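Probable mannosyltransferase KTR4 (Saccharomyces cerevisiae, PDB 5A07) is a probable mannosyltransferase with a GT-A-type fold, modelled here as its lumenal part with guanosine-5'-diphosphate and a manganese ion. Local coordinates at residues I180-Y185 and E201-H206; M208-S213 and G346-R351; K336-L341 and A355-L360. One frame throughout, in Å; residues are numbered along the deposited sequence.

Interaction 1. Residues I180-Y185 and E201-H206; sequences IDRERY and EVESYH. With GDP (guanosine-5'-diphosphate), chain F.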
loop_
_atom_site.group_PDB
_atom_site.type_symbol
_atom_site.label_atom_id
_atom_site.label_comp_id
_atom_site.label_asym_id
_atom_site.label_seq_id
_atom_site.Cartn_x
_atom_site.Cartn_y
_atom_site.Cartn_z
ATOM N N ILE B 180 12.526 8.031 -22.142
ATOM C CA ILE B 180 13.680 7.845 -21.259
ATOM C C ILE B 180 14.953 7.692 -22.071
ATOM O O ILE B 180 14.957 6.921 -22.990
ATOM C CB ILE B 180 13.515 6.568 -20.366
ATOM C CG1 ILE B 180 12.339 6.718 -19.394
ATOM C CG2 ILE B 180 14.793 6.207 -19.605
ATOM C CD1 ILE B 180 12.497 7.861 -18.393
ATOM N N ASP B 181 16.036 8.346 -21.656
ATOM C CA ASP B 181 17.343 8.114 -22.215
ATOM C C ASP B 181 17.994 6.941 -21.517
ATOM O O ASP B 181 18.516 7.041 -20.365
ATOM C CB ASP B 181 18.243 9.372 -22.093
ATOM C CG ASP B 181 19.767 9.089 -22.352
ATOM O OD1 ASP B 181 20.220 8.009 -22.773
ATOM O OD2 ASP B 181 20.555 9.980 -22.085
ATOM N N ARG B 182 18.041 5.833 -22.238
ATOM C CA ARG B 182 18.599 4.630 -21.682
ATOM C C ARG B 182 20.026 4.758 -21.170
ATOM O O ARG B 182 20.418 4.115 -20.144
ATOM C CB ARG B 182 18.440 3.514 -22.683
ATOM C CG ARG B 182 18.901 2.177 -22.173
ATOM C CD ARG B 182 18.517 1.134 -23.182
ATOM N NE ARG B 182 17.097 0.768 -23.141
ATOM C CZ ARG B 182 16.570 -0.037 -22.212
ATOM N NH1 ARG B 182 17.319 -0.496 -21.214
ATOM N NH2 ARG B 182 15.321 -0.365 -22.280
ATOM N N GLU B 183 20.825 5.612 -21.802
ATOM C CA GLU B 183 22.199 5.769 -21.302
ATOM C C GLU B 183 22.259 6.532 -19.940
ATOM O O GLU B 183 23.029 6.191 -18.990
ATOM C CB GLU B 183 23.115 6.364 -22.392
ATOM C CG GLU B 183 24.582 5.945 -22.255
ATOM C CD GLU B 183 25.447 6.415 -23.424
ATOM O OE1 GLU B 183 24.882 7.058 -24.358
ATOM O OE2 GLU B 183 26.681 6.136 -23.403
ATOM N N ARG B 184 21.414 7.528 -19.796
ATOM C CA ARG B 184 21.279 8.174 -18.478
ATOM C C ARG B 184 20.774 7.190 -17.378
ATOM O O ARG B 184 21.350 7.086 -16.274
ATOM C CB ARG B 184 20.344 9.338 -18.627
ATOM C CG ARG B 184 20.272 10.164 -17.371
ATOM C CD ARG B 184 19.407 11.366 -17.664
ATOM N NE ARG B 184 18.826 11.932 -16.455
ATOM C CZ ARG B 184 17.852 12.835 -16.470
ATOM N NH1 ARG B 184 17.336 13.268 -17.613
ATOM N NH2 ARG B 184 17.388 13.306 -15.336
ATOM N N TYR B 185 19.758 6.417 -17.753
ATOM C CA TYR B 185 19.239 5.371 -16.914
ATOM C C TYR B 185 20.409 4.538 -16.408
ATOM O O TYR B 185 20.557 4.308 -15.190
ATOM C CB TYR B 185 18.157 4.570 -17.702
ATOM C CG TYR B 185 17.838 3.248 -17.061
ATOM C CD1 TYR B 185 17.076 3.185 -15.908
ATOM C CD2 TYR B 185 18.337 2.055 -17.569
ATOM C CE1 TYR B 185 16.826 1.968 -15.293
ATOM C CE2 TYR B 185 18.102 0.840 -16.952
ATOM C CZ TYR B 185 17.325 0.807 -15.817
ATOM O OH TYR B 185 17.075 -0.379 -15.198
ATOM N N GLU B 201 19.530 -1.746 -10.620
ATOM C CA GLU B 201 19.876 -2.065 -11.998
ATOM C C GLU B 201 18.955 -3.145 -12.588
ATOM O O GLU B 201 19.248 -3.707 -13.643
ATOM C CB GLU B 201 21.381 -2.481 -12.044
ATOM C CG GLU B 201 22.367 -1.335 -11.764
ATOM C CD GLU B 201 23.857 -1.722 -11.841
ATOM O OE1 GLU B 201 24.351 -2.359 -10.893
ATOM O OE2 GLU B 201 24.539 -1.364 -12.827
ATOM N N VAL B 202 17.846 -3.469 -11.920
ATOM C CA VAL B 202 16.888 -4.456 -12.476
ATOM C C VAL B 202 15.789 -3.760 -13.221
ATOM O O VAL B 202 14.864 -3.214 -12.589
ATOM C CB VAL B 202 16.343 -5.348 -11.382
ATOM C CG1 VAL B 202 15.453 -6.445 -11.982
ATOM C CG2 VAL B 202 17.486 -5.989 -10.604
ATOM N N GLU B 203 15.846 -3.766 -14.555
ATOM C CA GLU B 203 14.949 -2.974 -15.325
ATOM C C GLU B 203 13.482 -3.385 -15.116
ATOM O O GLU B 203 12.589 -2.547 -15.119
ATOM C CB GLU B 203 15.321 -3.038 -16.810
ATOM C CG GLU B 203 14.461 -2.127 -17.680
ATOM C CD GLU B 203 14.942 -2.057 -19.130
ATOM O OE1 GLU B 203 16.058 -2.548 -19.399
ATOM O OE2 GLU B 203 14.202 -1.531 -19.977
ATOM N N SER B 204 13.242 -4.691 -14.996
ATOM C CA SER B 204 11.866 -5.214 -14.809
ATOM C C SER B 204 11.217 -4.579 -13.516
ATOM O O SER B 204 10.010 -4.443 -13.447
ATOM C CB SER B 204 11.889 -6.703 -14.726
ATOM O OG SER B 204 12.665 -7.114 -13.628
ATOM N N TYR B 205 12.051 -4.276 -12.533
ATOM C CA TYR B 205 11.572 -3.789 -11.227
ATOM C C TYR B 205 11.086 -2.374 -11.371
ATOM O O TYR B 205 10.017 -1.999 -10.857
ATOM C CB TYR B 205 12.643 -3.911 -10.164
ATOM C CG TYR B 205 12.054 -3.675 -8.782
ATOM C CD1 TYR B 205 11.454 -4.725 -8.102
ATOM C CD2 TYR B 205 12.077 -2.421 -8.178
ATOM C CE1 TYR B 205 10.902 -4.535 -6.819
ATOM C CE2 TYR B 205 11.496 -2.203 -6.899
ATOM C CZ TYR B 205 10.922 -3.266 -6.245
ATOM O OH TYR B 205 10.370 -3.136 -5.008
ATOM N N HIS B 206 11.869 -1.573 -12.100
ATOM C CA HIS B 206 11.412 -0.264 -12.502
ATOM C C HIS B 206 10.081 -0.329 -13.244
ATOM O O HIS B 206 9.144 0.420 -12.981
ATOM C CB HIS B 206 12.487 0.407 -13.377
ATOM C CG HIS B 206 13.743 0.749 -12.659
ATOM N ND1 HIS B 206 14.039 2.047 -12.276
ATOM C CD2 HIS B 206 14.818 -0.003 -12.273
ATOM C CE1 HIS B 206 15.247 2.083 -11.729
ATOM N NE2 HIS B 206 15.746 0.851 -11.702
HETATM P PB GDP F . 9.143 -6.486 -3.529
HETATM O O1B GDP F . 10.428 -7.093 -3.110
HETATM O O2B GDP F . 9.082 -5.086 -3.746
HETATM O O3B GDP F . 7.990 -7.068 -2.802
HETATM O O3A GDP F . 9.102 -6.955 -5.082
HETATM P PA GDP F . 8.490 -8.236 -5.789
HETATM O O1A GDP F . 9.453 -8.957 -6.629
HETATM O O2A GDP F . 7.657 -9.111 -4.947
HETATM O "O5'" GDP F . 7.532 -7.530 -6.827
HETATM C "C5'" GDP F . 6.232 -6.968 -6.610
HETATM C "C4'" GDP F . 5.124 -7.722 -7.327
HETATM O "O4'" GDP F . 5.357 -7.590 -8.734
HETATM C "C3'" GDP F . 5.058 -9.208 -7.016
HETATM O "O3'" GDP F . 3.682 -9.644 -7.143
HETATM C "C2'" GDP F . 5.953 -9.816 -8.108
HETATM O "O2'" GDP F . 5.568 -11.144 -8.436
HETATM C "C1'" GDP F . 5.637 -8.908 -9.244
HETATM N N9 GDP F . 6.755 -8.719 -10.199
HETATM C C8 GDP F . 7.977 -8.166 -9.987
HETATM N N7 GDP F . 8.682 -8.134 -11.189
HETATM C C5 GDP F . 7.858 -8.660 -12.146
HETATM C C6 GDP F . 7.985 -8.896 -13.597
HETATM O O6 GDP F . 9.100 -8.534 -14.093
HETATM N N1 GDP F . 6.951 -9.467 -14.230
HETATM C C2 GDP F . 5.796 -9.858 -13.571
HETATM N N2 GDP F . 4.813 -10.428 -14.259
HETATM N N3 GDP F . 5.633 -9.665 -12.225
HETATM C C4 GDP F . 6.588 -9.035 -11.517
HETATM O O HOH W 1 18.907 -2.099 -15.692
#
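Arg182 and Glu203 meet through a paired salt bridge: NH2 of Arg182 donates to OE2 of Glu203 at 2.8 Å, and NH1 of Arg182 to OE1 of Glu203 at 3.0 Å, the latter nearly straight at 170°. Both oxygens lie close to the guanidinium plane, yet the two flat groups are turned 45° apart. OE2 is met on its syn side, somewhat out of the carboxylate plane, and OE1 from above that plane.

Next to this bridge Tyr185, its CG anti to the backbone N, reaches across with its ring. Its CE1 sits over the centre of the His206 ring in an edge-to-face pair, planes at 82°, and its OH rests 3.4 Å from CA of Glu203. A water joins Tyr185 OH to Glu201 O, with 2.6 Å from the water to each, and donates to the carbonyl.

The second shell fixes these groups. His206 is held at both ring nitrogens, ND1 by Phe347 O and NE2 by Ala200 O, so the face offered to Tyr185 cannot easily turn. Asp181 caps helix 182-194, its OD1 taking weak bonds from the backbone N of Glu183 and Arg184.

Also within residues 201-206, Tyr205 OH donates to O2B of guanosine-5'-diphosphate at 2.7 Å. The contact thus sets the start of helix 182-194 against the start of helix 203-214, with helix 346-349 packing on Ile180 and Tyr185.

Interaction 2. Residues M208-S213 and G346-R351; sequences MCRFYS and GFYYER. With GDP (guanosine-5'-diphosphate), chain F.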
loop_
_atom_site.group_PDB
_atom_site.type_symbol
_atom_site.label_atom_id
_atom_site.label_comp_id
_atom_site.label_asym_id
_atom_site.label_seq_id
_atom_site.Cartn_x
_atom_site.Cartn_y
_atom_site.Cartn_z
ATOM N N MET B 208 7.852 -2.663 -13.136
ATOM C CA MET B 208 6.799 -3.088 -12.206
ATOM C C MET B 208 6.276 -1.927 -11.349
ATOM O O MET B 208 5.077 -1.728 -11.209
ATOM C CB MET B 208 7.319 -4.189 -11.353
ATOM C CG MET B 208 6.294 -4.718 -10.317
ATOM S SD MET B 208 6.265 -3.759 -8.764
ATOM C CE MET B 208 7.886 -3.942 -8.033
ATOM N N CYS B 209 7.190 -1.160 -10.823
ATOM C CA CYS B 209 6.818 -0.028 -9.962
ATOM C C CYS B 209 5.957 0.976 -10.686
ATOM O O CYS B 209 4.925 1.505 -10.208
ATOM C CB CYS B 209 8.068 0.639 -9.431
ATOM S SG CYS B 209 9.003 -0.256 -8.203
ATOM N N ARG B 210 6.370 1.266 -11.916
ATOM C CA ARG B 210 5.582 2.143 -12.736
ATOM C C ARG B 210 4.204 1.555 -13.101
ATOM O O ARG B 210 3.157 2.271 -13.034
ATOM C CB ARG B 210 6.404 2.446 -13.996
ATOM C CG ARG B 210 5.616 3.189 -15.083
ATOM C CD ARG B 210 6.684 3.683 -16.102
ATOM N NE ARG B 210 6.088 4.190 -17.310
ATOM C CZ ARG B 210 5.965 3.514 -18.457
ATOM N NH1 ARG B 210 6.381 2.276 -18.550
ATOM N NH2 ARG B 210 5.487 4.127 -19.538
ATOM N N PHE B 211 4.171 0.262 -13.488
ATOM C CA PHE B 211 2.917 -0.395 -13.854
ATOM C C PHE B 211 1.953 -0.390 -12.615
ATOM O O PHE B 211 0.771 -0.087 -12.763
ATOM C CB PHE B 211 3.190 -1.848 -14.252
ATOM C CG PHE B 211 1.961 -2.657 -14.504
ATOM C CD1 PHE B 211 1.294 -2.589 -15.717
ATOM C CD2 PHE B 211 1.477 -3.530 -13.553
ATOM C CE1 PHE B 211 0.119 -3.282 -15.954
ATOM C CE2 PHE B 211 0.281 -4.257 -13.777
ATOM C CZ PHE B 211 -0.405 -4.130 -14.990
ATOM N N TYR B 212 2.487 -0.750 -11.456
ATOM C CA TYR B 212 1.589 -0.779 -10.223
ATOM C C TYR B 212 1.177 0.631 -9.773
ATOM O O TYR B 212 0.137 0.809 -9.109
ATOM C CB TYR B 212 2.224 -1.604 -9.094
ATOM C CG TYR B 212 1.548 -2.951 -8.875
ATOM C CD1 TYR B 212 0.155 -3.056 -8.869
ATOM C CD2 TYR B 212 2.299 -4.143 -8.655
ATOM C CE1 TYR B 212 -0.472 -4.274 -8.656
ATOM C CE2 TYR B 212 1.661 -5.341 -8.396
ATOM C CZ TYR B 212 0.286 -5.415 -8.397
ATOM O OH TYR B 212 -0.382 -6.632 -8.139
ATOM N N SER B 213 1.934 1.653 -10.189
ATOM C CA SER B 213 1.600 3.034 -9.855
ATOM C C SER B 213 0.490 3.507 -10.743
ATOM O O SER B 213 -0.531 4.044 -10.264
ATOM C CB SER B 213 2.805 4.002 -9.989
ATOM O OG SER B 213 3.879 3.700 -9.093
ATOM N N GLY B 346 11.200 9.866 -13.181
ATOM C CA GLY B 346 11.809 9.276 -11.958
ATOM C C GLY B 346 11.556 7.765 -11.699
ATOM O O GLY B 346 12.278 7.168 -10.916
ATOM N N PHE B 347 10.591 7.149 -12.368
ATOM C CA PHE B 347 10.505 5.688 -12.316
ATOM C C PHE B 347 11.784 5.007 -12.836
ATOM O O PHE B 347 12.079 3.897 -12.432
ATOM C CB PHE B 347 9.308 5.152 -13.046
ATOM C CG PHE B 347 7.988 5.458 -12.372
ATOM C CD1 PHE B 347 7.731 4.956 -11.100
ATOM C CD2 PHE B 347 7.037 6.224 -12.986
ATOM C CE1 PHE B 347 6.507 5.236 -10.476
ATOM C CE2 PHE B 347 5.834 6.531 -12.380
ATOM C CZ PHE B 347 5.585 6.026 -11.105
ATOM N N TYR B 348 12.563 5.717 -13.670
ATOM C CA TYR B 348 13.763 5.149 -14.286
ATOM C C TYR B 348 15.055 5.847 -13.879
ATOM O O TYR B 348 16.038 5.177 -13.554
ATOM C CB TYR B 348 13.559 5.091 -15.840
ATOM C CG TYR B 348 12.435 4.155 -16.253
ATOM C CD1 TYR B 348 12.620 2.783 -16.261
ATOM C CD2 TYR B 348 11.205 4.622 -16.586
ATOM C CE1 TYR B 348 11.591 1.928 -16.638
ATOM C CE2 TYR B 348 10.184 3.758 -16.968
ATOM C CZ TYR B 348 10.384 2.427 -16.957
ATOM O OH TYR B 348 9.367 1.601 -17.285
ATOM N N TYR B 349 15.045 7.174 -13.825
ATOM C CA TYR B 349 16.229 7.915 -13.375
ATOM C C TYR B 349 16.461 7.833 -11.878
ATOM O O TYR B 349 17.635 8.013 -11.386
ATOM C CB TYR B 349 16.084 9.371 -13.774
ATOM C CG TYR B 349 15.958 9.573 -15.298
ATOM C CD1 TYR B 349 16.787 8.870 -16.207
ATOM C CD2 TYR B 349 15.013 10.456 -15.834
ATOM C CE1 TYR B 349 16.657 9.046 -17.603
ATOM C CE2 TYR B 349 14.904 10.641 -17.201
ATOM C CZ TYR B 349 15.722 9.937 -18.081
ATOM O OH TYR B 349 15.579 10.142 -19.415
ATOM N N GLU B 350 15.373 7.534 -11.132
ATOM C CA GLU B 350 15.514 7.187 -9.753
ATOM C C GLU B 350 14.874 5.794 -9.621
ATOM O O GLU B 350 14.824 5.066 -10.607
ATOM C CB GLU B 350 14.858 8.294 -8.937
ATOM C CG GLU B 350 15.600 9.634 -9.104
ATOM C CD GLU B 350 15.002 10.831 -8.347
ATOM O OE1 GLU B 350 14.176 10.689 -7.367
ATOM O OE2 GLU B 350 15.314 11.939 -8.785
ATOM N N ARG B 351 14.416 5.389 -8.435
ATOM C CA ARG B 351 13.834 4.045 -8.300
ATOM C C ARG B 351 12.515 4.218 -7.553
ATOM O O ARG B 351 12.273 3.602 -6.501
ATOM C CB ARG B 351 14.808 3.045 -7.625
ATOM C CG ARG B 351 14.573 1.554 -8.123
ATOM C CD ARG B 351 14.560 0.548 -6.998
ATOM N NE ARG B 351 13.480 0.934 -6.082
ATOM C CZ ARG B 351 13.305 0.475 -4.839
ATOM N NH1 ARG B 351 14.093 -0.435 -4.364
ATOM N NH2 ARG B 351 12.283 0.930 -4.078
HETATM P PB GDP F . 9.143 -6.486 -3.529
HETATM O O1B GDP F . 10.428 -7.093 -3.110
HETATM O O2B GDP F . 9.082 -5.086 -3.746
HETATM O O3B GDP F . 7.990 -7.068 -2.802
HETATM O O3A GDP F . 9.102 -6.955 -5.082
HETATM P PA GDP F . 8.490 -8.236 -5.789
HETATM O O1A GDP F . 9.453 -8.957 -6.629
HETATM O O2A GDP F . 7.657 -9.111 -4.947
HETATM O "O5'" GDP F . 7.532 -7.530 -6.827
HETATM C "C5'" GDP F . 6.232 -6.968 -6.610
HETATM C "C4'" GDP F . 5.124 -7.722 -7.327
HETATM O "O4'" GDP F . 5.357 -7.590 -8.734
HETATM C "C3'" GDP F . 5.058 -9.208 -7.016
HETATM O "O3'" GDP F . 3.682 -9.644 -7.143
HETATM C "C2'" GDP F . 5.953 -9.816 -8.108
HETATM O "O2'" GDP F . 5.568 -11.144 -8.436
HETATM C "C1'" GDP F . 5.637 -8.908 -9.244
HETATM N N9 GDP F . 6.755 -8.719 -10.199
HETATM C C8 GDP F . 7.977 -8.166 -9.987
HETATM N N7 GDP F . 8.682 -8.134 -11.189
HETATM C C5 GDP F . 7.858 -8.660 -12.146
HETATM C C6 GDP F . 7.985 -8.896 -13.597
HETATM O O6 GDP F . 9.100 -8.534 -14.093
HETATM N N1 GDP F . 6.951 -9.467 -14.230
HETATM C C2 GDP F . 5.796 -9.858 -13.571
HETATM N N2 GDP F . 4.813 -10.428 -14.259
HETATM N N3 GDP F . 5.633 -9.665 -12.225
HETATM C C4 GDP F . 6.588 -9.035 -11.517
#
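Phe347 lays one face of its ring over the backbone of Arg210: CA of Arg210 stands 3.9 Å from the ring centroid and only 12° off the normal, a CH-pi contact. CB of Arg210 continues over the same ring, 3.8 Å from CG of Phe347. Phe347 CG lies anti to its own carbonyl carbon (chi1 -70°), which places it beside the backbone N. At the other end of the ring, Ser213 OG comes within 3.3 Å of Phe347 CE1. That hydroxyl is already committed, since it donates to Cys209 O one turn back at 2.7 Å. Cys209 O also accepts from Ser213 N, the two donors arriving from opposite faces of the carbonyl plane.

Beyond CB, Arg210 runs extended to NE and passes Tyr348, CD of Arg210 lying 3.6 Å from CE2 of Tyr348. Its NH1 makes a weak, bent bond to Tyr348 OH (3.3 Å, 126°). The stronger partners lie outside: Arg210 NE forms a salt bridge with Glu342, and Tyr348 OH is bonded to Asn207. The buried charge of Arg210 is thus probably balanced mainly by Glu342.

The Met208 side chain leaves the backbone away from residues 346-351 and lines the nucleotide pocket, its CG 3.4 Å from O4' of guanosine-5'-diphosphate. Helix 203-214 is therefore wedged between the ligand and short helix 346-349, with strand 105-110 touching Met208, Phe211 and Tyr212, and helix 354-365 packing on Met208, Tyr212 and Ser213.

Interaction 3. Residues K336-L341 and A355-L360; sequences KYMQYL and APVRSL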
loop_
_atom_site.group_PDB
_atom_site.type_symbol
_atom_site.label_atom_id
_atom_site.label_comp_id
_atom_site.label_asym_id
_atom_site.label_seq_id
_atom_site.Cartn_x
_atom_site.Cartn_y
_atom_site.Cartn_z
ATOM N N LYS B 336 -3.719 12.684 -13.261
ATOM C CA LYS B 336 -2.860 13.828 -13.603
ATOM C C LYS B 336 -1.542 13.756 -12.900
ATOM O O LYS B 336 -0.442 14.072 -13.467
ATOM C CB LYS B 336 -3.572 15.117 -13.234
ATOM C CG LYS B 336 -4.829 15.338 -14.043
ATOM C CD LYS B 336 -4.485 15.865 -15.434
ATOM C CE LYS B 336 -5.771 16.436 -16.058
ATOM N NZ LYS B 336 -5.660 16.454 -17.534
ATOM N N TYR B 337 -1.599 13.316 -11.638
ATOM C CA TYR B 337 -0.352 13.172 -10.922
ATOM C C TYR B 337 0.500 12.127 -11.603
ATOM O O TYR B 337 1.731 12.271 -11.714
ATOM C CB TYR B 337 -0.674 12.838 -9.423
ATOM C CG TYR B 337 0.469 12.584 -8.529
ATOM C CD1 TYR B 337 1.508 13.471 -8.428
ATOM C CD2 TYR B 337 0.467 11.474 -7.646
ATOM C CE1 TYR B 337 2.550 13.250 -7.538
ATOM C CE2 TYR B 337 1.518 11.224 -6.784
ATOM C CZ TYR B 337 2.531 12.134 -6.694
ATOM O OH TYR B 337 3.562 11.886 -5.853
ATOM N N MET B 338 -0.123 10.997 -11.971
ATOM C CA MET B 338 0.670 9.930 -12.636
ATOM C C MET B 338 1.353 10.456 -13.945
ATOM O O MET B 338 2.541 10.202 -14.197
ATOM C CB MET B 338 -0.229 8.705 -12.982
ATOM C CG MET B 338 -0.768 7.919 -11.789
ATOM S SD MET B 338 0.522 7.455 -10.611
ATOM C CE MET B 338 0.289 8.725 -9.387
ATOM N N GLN B 339 0.587 11.140 -14.762
ATOM C CA GLN B 339 1.156 11.808 -15.965
ATOM C C GLN B 339 2.349 12.728 -15.681
ATOM O O GLN B 339 3.427 12.623 -16.324
ATOM C CB GLN B 339 0.081 12.569 -16.730
ATOM C CG GLN B 339 0.545 12.941 -18.160
ATOM C CD GLN B 339 1.440 11.855 -18.886
ATOM O OE1 GLN B 339 1.007 10.710 -19.121
ATOM N NE2 GLN B 339 2.711 12.222 -19.208
ATOM N N TYR B 340 2.226 13.511 -14.627
ATOM C CA TYR B 340 3.304 14.380 -14.197
ATOM C C TYR B 340 4.538 13.592 -13.822
ATOM O O TYR B 340 5.692 13.888 -14.258
ATOM C CB TYR B 340 2.827 15.253 -13.005
ATOM C CG TYR B 340 3.754 16.405 -12.669
ATOM C CD1 TYR B 340 3.600 17.662 -13.259
ATOM C CD2 TYR B 340 4.768 16.238 -11.754
ATOM C CE1 TYR B 340 4.436 18.705 -12.923
ATOM C CE2 TYR B 340 5.637 17.277 -11.440
ATOM C CZ TYR B 340 5.455 18.510 -12.030
ATOM O OH TYR B 340 6.295 19.536 -11.718
ATOM N N LEU B 341 4.334 12.533 -13.035
ATOM C CA LEU B 341 5.508 11.741 -12.681
ATOM C C LEU B 341 6.115 11.034 -13.918
ATOM O O LEU B 341 7.320 10.800 -13.957
ATOM C CB LEU B 341 5.141 10.688 -11.595
ATOM C CG LEU B 341 4.602 11.275 -10.268
ATOM C CD1 LEU B 341 4.243 10.141 -9.290
ATOM C CD2 LEU B 341 5.588 12.227 -9.631
ATOM N N ALA B 355 4.638 2.151 -3.867
ATOM C CA ALA B 355 4.185 2.418 -2.503
ATOM C C ALA B 355 4.260 3.927 -2.116
ATOM O O ALA B 355 3.228 4.519 -1.814
ATOM C CB ALA B 355 4.909 1.535 -1.535
ATOM N N PRO B 356 5.417 4.580 -2.260
ATOM C CA PRO B 356 5.400 6.036 -1.982
ATOM C C PRO B 356 4.543 6.856 -2.901
ATOM O O PRO B 356 3.918 7.828 -2.492
ATOM C CB PRO B 356 6.903 6.437 -2.020
ATOM C CG PRO B 356 7.569 5.323 -2.816
ATOM C CD PRO B 356 6.777 4.079 -2.519
ATOM N N VAL B 357 4.504 6.492 -4.173
ATOM C CA VAL B 357 3.676 7.184 -5.133
ATOM C C VAL B 357 2.217 7.077 -4.830
ATOM O O VAL B 357 1.478 8.082 -4.810
ATOM C CB VAL B 357 3.980 6.674 -6.562
ATOM C CG1 VAL B 357 2.962 7.174 -7.597
ATOM C CG2 VAL B 357 5.405 7.051 -6.947
ATOM N N ARG B 358 1.729 5.853 -4.624
ATOM C CA ARG B 358 0.312 5.671 -4.222
ATOM C C ARG B 358 0.008 6.442 -2.929
ATOM O O ARG B 358 -1.069 7.063 -2.801
ATOM C CB ARG B 358 0.036 4.153 -3.990
ATOM C CG ARG B 358 -1.361 3.825 -3.530
ATOM C CD ARG B 358 -2.188 3.299 -4.657
ATOM N NE ARG B 358 -1.765 1.946 -5.045
ATOM C CZ ARG B 358 -1.278 1.614 -6.238
ATOM N NH1 ARG B 358 -1.172 2.540 -7.221
ATOM N NH2 ARG B 358 -0.958 0.353 -6.474
ATOM N N SER B 359 0.943 6.379 -1.989
ATOM C CA SER B 359 0.756 6.924 -0.628
ATOM C C SER B 359 0.728 8.472 -0.649
ATOM O O SER B 359 -0.103 9.070 0.022
ATOM C CB SER B 359 1.864 6.464 0.319
ATOM O OG SER B 359 1.839 5.054 0.458
ATOM N N LEU B 360 1.547 9.079 -1.496
ATOM C CA LEU B 360 1.511 10.568 -1.636
ATOM C C LEU B 360 0.207 11.050 -2.200
ATOM O O LEU B 360 -0.413 11.984 -1.702
ATOM C CB LEU B 360 2.688 11.076 -2.515
ATOM C CG LEU B 360 3.990 11.001 -1.808
ATOM C CD1 LEU B 360 5.157 11.138 -2.789
ATOM C CD2 LEU B 360 4.128 12.097 -0.778
#
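Tyr337 points from helix 332-344 toward Val357 and Leu360. From CB its CG lies anti to the backbone N (chi1 177°), beside the carbonyl carbon. Along the ring, CE2 of Tyr337 comes 3.7 Å from Val357 O, which sits at the ring edge and near its plane. At the tip, Tyr337 OH touches CB and CD1 of Leu360, each at 3.5 Å, while the two side chains lie obliquely to one another. The hydroxyl is not left among hydrocarbon alone, because it is hydrogen-bonded to Thr276. One face of the ring is covered by CD1 of Leu341, offset toward the rim.

That same Leu341 CD1 meets Val357 CG1 tip to tip at 3.6 Å. Met338 closes in on the same methyl: its chain, bent at chi2 and chi3, brings CE to 3.6 Å from Val357 CG1. A single valine branch is thus gripped by two apolar ends, and no hydrogen bond crosses between the segments.

The axes of the two short segments come no nearer than 11.4 Å, with 139° between their directions, and Tyr337, Met338 and Leu341 span the distance to Val357 and Leu360. Helix 272-282 adds Leu272 and Trp273 against Leu360. The arrangement is a buried, inclined helix pair, nearer antiparallel than parallel and held by apolar packing, consistent with the helices packed around the mixed sheet of a GT-A-type fold.

From the N terminus, interaction 1 comes first and closes a short, largely helical excursion, bringing the start of helix 182-194 to that of helix 203-214. Interaction 2 reuses helix 203-214 but spans 132 intervening residues, returning the chain to helix 346-349. Interaction 3 crosses it: residues 336-341 lie inside that long loop and 355-360 beyond it, with helix 346-349 between the two. Interactions 1 and 2 touch, for example where Asp181 N meets Tyr349 OH, and both reach guanosine-5'-diphosphate. Arg358 NH1 probably bonds Tyr212 O, joining interaction 3 to interaction 2. Interactions 1 and 3 do not touch; interaction 2 links them, its centre about 9 Å from that of interaction 1 and about 10 Å from that of interaction 3.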